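Local coordinates for protein CocE/NonD family hydrolase (Staphylococcus aureus subsp. aureus COL, PDB 3III) that probably acts as a serine hydrolase of the CocE/NonD family, cleaving ester or amide bonds with an alpha/beta-hydrolase catalytic domain, at residues A[70-83]-A[99-113]. Sequence-based numbering, arbitrary orientation.
Sequences VMSADTYGKDNKPK and TSSFTPEESPDPGFW. With PLM (palmitic acid), chain G.
Glu-105 reaches across to the loop after strand 67-74 and shows how one bent acid can tie two loops together. From CB the chain sets CG anti to the carbonyl carbon (chi1 -78°), then bends at chi2 (87°), bringing the carboxylate round to Asn-80, Pro-82 and Lys-83. CD lies 3.6 Å from Pro-82 CA. OE1 takes a hydrogen bond from a water that also accepts from Asn-80 ND2. Glu-105 OE2 accepts from Lys-83 N at 2.9 Å, a nearly straight bond (164°) arriving from above the carboxylate plane. Asn-80 ND2 also donates to Tyr-76 O, pinning that carbonyl, while Tyr-76 OH donates to palmitic acid O1. The ligand also bonds Ser-169 OG, probably the alpha/beta-hydrolase nucleophile, and Tyr-76 is placed consistently with an oxyanion-hole role, as in CocE.

Prolines meet carbonyl oxygens: Pro-104 CG touches Lys-78 O at 3.4 Å, and Pro-82 CG lies equally close to Thr-103 O. Val-70 CG1 packs on Pro-108 CG (3.7 Å) and CG2 sits over one face of the Trp-113 indole, toward its rim at CE3, whereas Ser-72 OG is hydrogen-bonded to Lys-122 NZ. Direct polar bonding thus rests on one carboxylate, beside an apolar patch around Val-70.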
loop_
_atom_site.group_PDB
_atom_site.type_symbol
_atom_site.label_atom_id
_atom_site.label_comp_id
_atom_site.label_asym_id
_atom_site.label_seq_id
_atom_site.Cartn_x
_atom_site.Cartn_y
_atom_site.Cartn_z
ATOM N N VAL A 70 -18.376 2.461 -12.538
ATOM C CA VAL A 70 -17.054 2.416 -11.940
ATOM C C VAL A 70 -16.858 3.748 -11.218
ATOM O O VAL A 70 -17.094 4.804 -11.798
ATOM C CB VAL A 70 -15.945 2.247 -12.992
ATOM C CG1 VAL A 70 -14.539 2.272 -12.310
ATOM C CG2 VAL A 70 -16.150 0.916 -13.826
HETATM N N MSE A 71 -16.484 3.710 -9.938
HETATM C CA MSE A 71 -16.343 4.944 -9.140
HETATM C C MSE A 71 -15.025 4.996 -8.411
HETATM O O MSE A 71 -14.481 3.937 -8.047
HETATM C CB MSE A 71 -17.451 5.006 -8.098
HETATM C CG MSE A 71 -17.505 6.359 -7.359
HETATM SE SE MSE A 71 -19.102 6.392 -6.168
HETATM C CE MSE A 71 -20.497 6.399 -7.561
ATOM N N SER A 72 -14.442 6.198 -8.301
ATOM C CA SER A 72 -13.341 6.425 -7.388
ATOM C C SER A 72 -13.555 7.737 -6.657
ATOM O O SER A 72 -14.251 8.695 -7.151
ATOM C CB SER A 72 -11.978 6.412 -8.099
ATOM O OG SER A 72 -11.791 7.607 -8.842
ATOM N N ALA A 73 -12.934 7.835 -5.477
ATOM C CA ALA A 73 -13.072 9.048 -4.646
ATOM C C ALA A 73 -11.807 9.363 -3.836
ATOM O O ALA A 73 -11.189 8.493 -3.231
ATOM C CB ALA A 73 -14.261 8.934 -3.743
ATOM N N ASP A 74 -11.462 10.655 -3.792
ATOM C CA ASP A 74 -10.329 11.146 -3.070
ATOM C C ASP A 74 -10.499 12.649 -2.820
ATOM O O ASP A 74 -11.511 13.246 -3.151
ATOM C CB ASP A 74 -9.046 10.868 -3.880
ATOM C CG ASP A 74 -9.109 11.458 -5.229
ATOM O OD1 ASP A 74 -9.025 12.692 -5.324
ATOM O OD2 ASP A 74 -9.351 10.694 -6.180
ATOM N N THR A 75 -9.516 13.218 -2.159
ATOM C CA THR A 75 -9.452 14.643 -1.916
ATOM C C THR A 75 -8.307 15.343 -2.652
ATOM O O THR A 75 -7.898 16.433 -2.291
ATOM C CB THR A 75 -9.378 14.927 -0.426
ATOM O OG1 THR A 75 -8.244 14.287 0.134
ATOM C CG2 THR A 75 -10.661 14.487 0.310
ATOM N N TYR A 76 -7.805 14.719 -3.712
ATOM C CA TYR A 76 -6.686 15.274 -4.481
ATOM C C TYR A 76 -7.076 16.216 -5.625
ATOM O O TYR A 76 -6.216 16.896 -6.152
ATOM C CB TYR A 76 -5.852 14.132 -5.052
ATOM C CG TYR A 76 -5.159 13.253 -4.058
ATOM C CD1 TYR A 76 -4.896 13.661 -2.757
ATOM C CD2 TYR A 76 -4.626 12.039 -4.462
ATOM C CE1 TYR A 76 -4.168 12.817 -1.886
ATOM C CE2 TYR A 76 -3.877 11.230 -3.591
ATOM C CZ TYR A 76 -3.652 11.618 -2.333
ATOM O OH TYR A 76 -2.900 10.785 -1.486
ATOM N N GLY A 77 -8.363 16.290 -5.986
ATOM C CA GLY A 77 -8.791 17.090 -7.114
ATOM C C GLY A 77 -9.375 16.189 -8.189
ATOM O O GLY A 77 -8.663 15.378 -8.763
ATOM N N LYS A 78 -10.680 16.334 -8.453
ATOM C CA LYS A 78 -11.379 15.538 -9.474
ATOM C C LYS A 78 -11.068 15.994 -10.921
ATOM O O LYS A 78 -11.347 15.216 -11.875
ATOM C CB LYS A 78 -12.879 15.559 -9.244
ATOM C CG LYS A 78 -13.560 16.914 -9.547
ATOM C CD LYS A 78 -15.087 16.798 -9.488
ATOM C CE LYS A 78 -15.805 18.087 -9.789
ATOM N NZ LYS A 78 -15.506 18.618 -11.166
ATOM N N ASP A 79 -10.555 17.206 -11.098
ATOM C CA ASP A 79 -10.256 17.713 -12.418
ATOM C C ASP A 79 -8.774 17.819 -12.701
ATOM O O ASP A 79 -8.363 18.502 -13.624
ATOM C CB ASP A 79 -10.940 19.063 -12.583
ATOM C CG ASP A 79 -12.412 18.920 -12.529
ATOM O OD1 ASP A 79 -12.910 18.155 -13.347
ATOM O OD2 ASP A 79 -13.061 19.509 -11.655
ATOM N N ASN A 80 -7.961 17.145 -11.916
ATOM C CA ASN A 80 -6.526 17.142 -12.189
ATOM C C ASN A 80 -6.195 16.576 -13.573
ATOM O O ASN A 80 -6.596 15.450 -13.931
ATOM C CB ASN A 80 -5.757 16.389 -11.094
ATOM C CG ASN A 80 -5.881 17.052 -9.707
ATOM O OD1 ASN A 80 -6.506 18.135 -9.512
ATOM N ND2 ASN A 80 -5.269 16.406 -8.735
ATOM N N LYS A 81 -5.527 17.403 -14.374
ATOM C CA LYS A 81 -4.898 16.925 -15.587
ATOM C C LYS A 81 -3.616 16.152 -15.158
ATOM O O LYS A 81 -2.762 16.700 -14.441
ATOM C CB LYS A 81 -4.589 18.091 -16.570
ATOM C CG LYS A 81 -4.272 17.618 -17.983
ATOM C CD LYS A 81 -4.110 18.790 -18.944
ATOM C CE LYS A 81 -3.506 18.339 -20.275
ATOM N NZ LYS A 81 -2.137 17.752 -20.070
ATOM N N PRO A 82 -3.491 14.870 -15.575
ATOM C CA PRO A 82 -2.282 14.139 -15.122
ATOM C C PRO A 82 -0.972 14.834 -15.561
ATOM O O PRO A 82 -0.908 15.352 -16.687
ATOM C CB PRO A 82 -2.425 12.760 -15.782
ATOM C CG PRO A 82 -3.402 12.963 -16.981
ATOM C CD PRO A 82 -4.275 14.146 -16.607
ATOM N N LYS A 83 0.047 14.859 -14.704
ATOM C CA LYS A 83 1.282 15.573 -15.034
ATOM C C LYS A 83 2.134 14.779 -16.016
ATOM O O LYS A 83 2.517 13.656 -15.726
ATOM C CB LYS A 83 2.072 15.859 -13.779
ATOM C CG LYS A 83 1.402 16.862 -12.882
ATOM C CD LYS A 83 2.435 17.676 -12.116
ATOM C CE LYS A 83 2.654 17.161 -10.712
ATOM N NZ LYS A 83 3.652 18.007 -10.011
ATOM N N THR A 99 -2.176 7.066 -19.797
ATOM C CA THR A 99 -3.589 7.340 -19.522
ATOM C C THR A 99 -4.080 8.426 -20.467
ATOM O O THR A 99 -3.262 9.147 -21.076
ATOM C CB THR A 99 -3.866 7.767 -18.074
ATOM O OG1 THR A 99 -3.446 9.134 -17.919
ATOM C CG2 THR A 99 -3.202 6.906 -17.083
ATOM N N SER A 100 -5.410 8.508 -20.625
ATOM C CA SER A 100 -5.978 9.662 -21.275
ATOM C C SER A 100 -5.788 10.933 -20.420
ATOM O O SER A 100 -5.532 10.904 -19.223
ATOM C CB SER A 100 -7.449 9.507 -21.529
ATOM O OG SER A 100 -8.167 9.562 -20.323
ATOM N N SER A 101 -6.014 12.065 -21.051
ATOM C CA SER A 101 -5.910 13.343 -20.351
ATOM C C SER A 101 -7.072 13.587 -19.358
ATOM O O SER A 101 -7.116 14.628 -18.650
ATOM C CB SER A 101 -5.738 14.441 -21.398
ATOM O OG SER A 101 -6.866 14.460 -22.268
ATOM N N PHE A 102 -8.033 12.659 -19.298
ATOM C CA PHE A 102 -9.215 12.807 -18.421
ATOM C C PHE A 102 -9.125 11.844 -17.204
ATOM O O PHE A 102 -10.143 11.389 -16.666
ATOM C CB PHE A 102 -10.484 12.568 -19.229
ATOM C CG PHE A 102 -10.816 13.696 -20.203
ATOM C CD1 PHE A 102 -11.628 14.729 -19.815
ATOM C CD2 PHE A 102 -10.275 13.717 -21.471
ATOM C CE1 PHE A 102 -11.926 15.762 -20.679
ATOM C CE2 PHE A 102 -10.563 14.750 -22.345
ATOM C CZ PHE A 102 -11.370 15.773 -21.958
ATOM N N THR A 103 -7.898 11.525 -16.810
ATOM C CA THR A 103 -7.601 10.592 -15.743
ATOM C C THR A 103 -6.688 11.260 -14.684
ATOM O O THR A 103 -5.480 11.286 -14.842
ATOM C CB THR A 103 -6.850 9.366 -16.267
ATOM O OG1 THR A 103 -7.509 8.825 -17.417
ATOM C CG2 THR A 103 -6.743 8.303 -15.184
ATOM N N PRO A 104 -7.284 11.803 -13.603
ATOM C CA PRO A 104 -6.500 12.208 -12.465
ATOM C C PRO A 104 -5.714 11.004 -11.971
ATOM O O PRO A 104 -6.173 9.868 -12.042
ATOM C CB PRO A 104 -7.544 12.667 -11.429
ATOM C CG PRO A 104 -8.801 13.022 -12.300
ATOM C CD PRO A 104 -8.740 11.989 -13.397
ATOM N N GLU A 105 -4.532 11.270 -11.447
ATOM C CA GLU A 105 -3.594 10.204 -11.108
ATOM C C GLU A 105 -4.222 9.122 -10.266
ATOM O O GLU A 105 -4.846 9.392 -9.268
ATOM C CB GLU A 105 -2.391 10.801 -10.374
ATOM C CG GLU A 105 -1.383 11.501 -11.350
ATOM C CD GLU A 105 -1.655 13.002 -11.715
ATOM O OE1 GLU A 105 -2.784 13.562 -11.506
ATOM O OE2 GLU A 105 -0.674 13.611 -12.227
ATOM N N GLU A 106 -4.099 7.881 -10.697
ATOM C CA GLU A 106 -4.542 6.757 -9.892
ATOM C C GLU A 106 -5.983 6.365 -10.094
ATOM O O GLU A 106 -6.446 5.370 -9.516
ATOM N N SER A 107 -6.705 7.159 -10.881
ATOM C CA SER A 107 -8.112 6.979 -11.115
ATOM C C SER A 107 -8.350 6.012 -12.283
ATOM O O SER A 107 -7.521 5.873 -13.185
ATOM C CB SER A 107 -8.789 8.316 -11.520
ATOM O OG SER A 107 -8.491 9.357 -10.624
ATOM N N PRO A 108 -9.513 5.375 -12.277
ATOM C CA PRO A 108 -9.958 4.667 -13.497
ATOM C C PRO A 108 -10.093 5.600 -14.664
ATOM O O PRO A 108 -10.675 6.670 -14.519
ATOM C CB PRO A 108 -11.338 4.137 -13.122
ATOM C CG PRO A 108 -11.491 4.246 -11.679
ATOM C CD PRO A 108 -10.474 5.273 -11.166
ATOM N N ASP A 109 -9.565 5.214 -15.821
ATOM C CA ASP A 109 -9.480 6.088 -17.000
ATOM C C ASP A 109 -10.779 5.943 -17.772
ATOM O O ASP A 109 -11.125 4.842 -18.228
ATOM C CB ASP A 109 -8.316 5.604 -17.891
ATOM C CG ASP A 109 -8.079 6.478 -19.093
ATOM O OD1 ASP A 109 -8.918 7.343 -19.461
ATOM O OD2 ASP A 109 -6.989 6.290 -19.675
ATOM N N PRO A 110 -11.538 7.007 -17.904
ATOM C CA PRO A 110 -12.747 6.847 -18.707
ATOM C C PRO A 110 -12.520 6.454 -20.180
ATOM O O PRO A 110 -13.426 5.904 -20.795
ATOM C CB PRO A 110 -13.430 8.201 -18.593
ATOM C CG PRO A 110 -12.457 9.094 -18.074
ATOM C CD PRO A 110 -11.451 8.350 -17.302
ATOM N N GLY A 111 -11.334 6.710 -20.720
ATOM C CA GLY A 111 -10.997 6.316 -22.070
ATOM C C GLY A 111 -10.858 4.783 -22.198
ATOM O O GLY A 111 -10.863 4.249 -23.322
ATOM N N PHE A 112 -10.731 4.099 -21.058
ATOM C CA PHE A 112 -10.727 2.594 -21.074
ATOM C C PHE A 112 -12.107 2.075 -20.743
ATOM O O PHE A 112 -12.645 1.205 -21.421
ATOM C CB PHE A 112 -9.669 2.001 -20.103
ATOM C CG PHE A 112 -9.773 0.487 -19.953
ATOM C CD1 PHE A 112 -9.416 -0.335 -20.987
ATOM C CD2 PHE A 112 -10.293 -0.096 -18.818
ATOM C CE1 PHE A 112 -9.529 -1.704 -20.907
ATOM C CE2 PHE A 112 -10.425 -1.475 -18.735
ATOM C CZ PHE A 112 -10.043 -2.288 -19.769
ATOM N N TRP A 113 -12.718 2.607 -19.695
ATOM C CA TRP A 113 -13.950 2.005 -19.198
ATOM C C TRP A 113 -15.166 2.380 -20.011
ATOM O O TRP A 113 -15.980 1.514 -20.325
ATOM C CB TRP A 113 -14.167 2.318 -17.729
ATOM C CG TRP A 113 -13.157 1.638 -16.865
ATOM C CD1 TRP A 113 -12.033 2.187 -16.364
ATOM C CD2 TRP A 113 -13.151 0.274 -16.457
ATOM N NE1 TRP A 113 -11.332 1.279 -15.639
ATOM C CE2 TRP A 113 -11.994 0.082 -15.686
ATOM C CE3 TRP A 113 -14.024 -0.798 -16.641
ATOM C CZ2 TRP A 113 -11.694 -1.119 -15.104
ATOM C CZ3 TRP A 113 -13.721 -1.990 -16.083
ATOM C CH2 TRP A 113 -12.561 -2.161 -15.326
HETATM C C1 PLM G . -0.298 9.172 -3.128
HETATM O O1 PLM G . -1.422 8.889 -2.721
HETATM O O2 PLM G . 0.464 8.234 -3.424
HETATM C C2 PLM G . 0.110 10.608 -3.209
HETATM C C3 PLM G . 1.419 10.804 -3.953
HETATM C C4 PLM G . 1.818 12.257 -4.210
HETATM C C5 PLM G . 2.987 12.421 -5.226
HETATM C C6 PLM G . 3.842 13.711 -5.097
HETATM C C7 PLM G . 4.115 14.595 -6.338
HETATM C C8 PLM G . 5.467 14.413 -7.078
HETATM O O HOH W 1 -8.099 14.866 -15.740
HETATM O O HOH W 2 -4.079 13.948 -9.075
#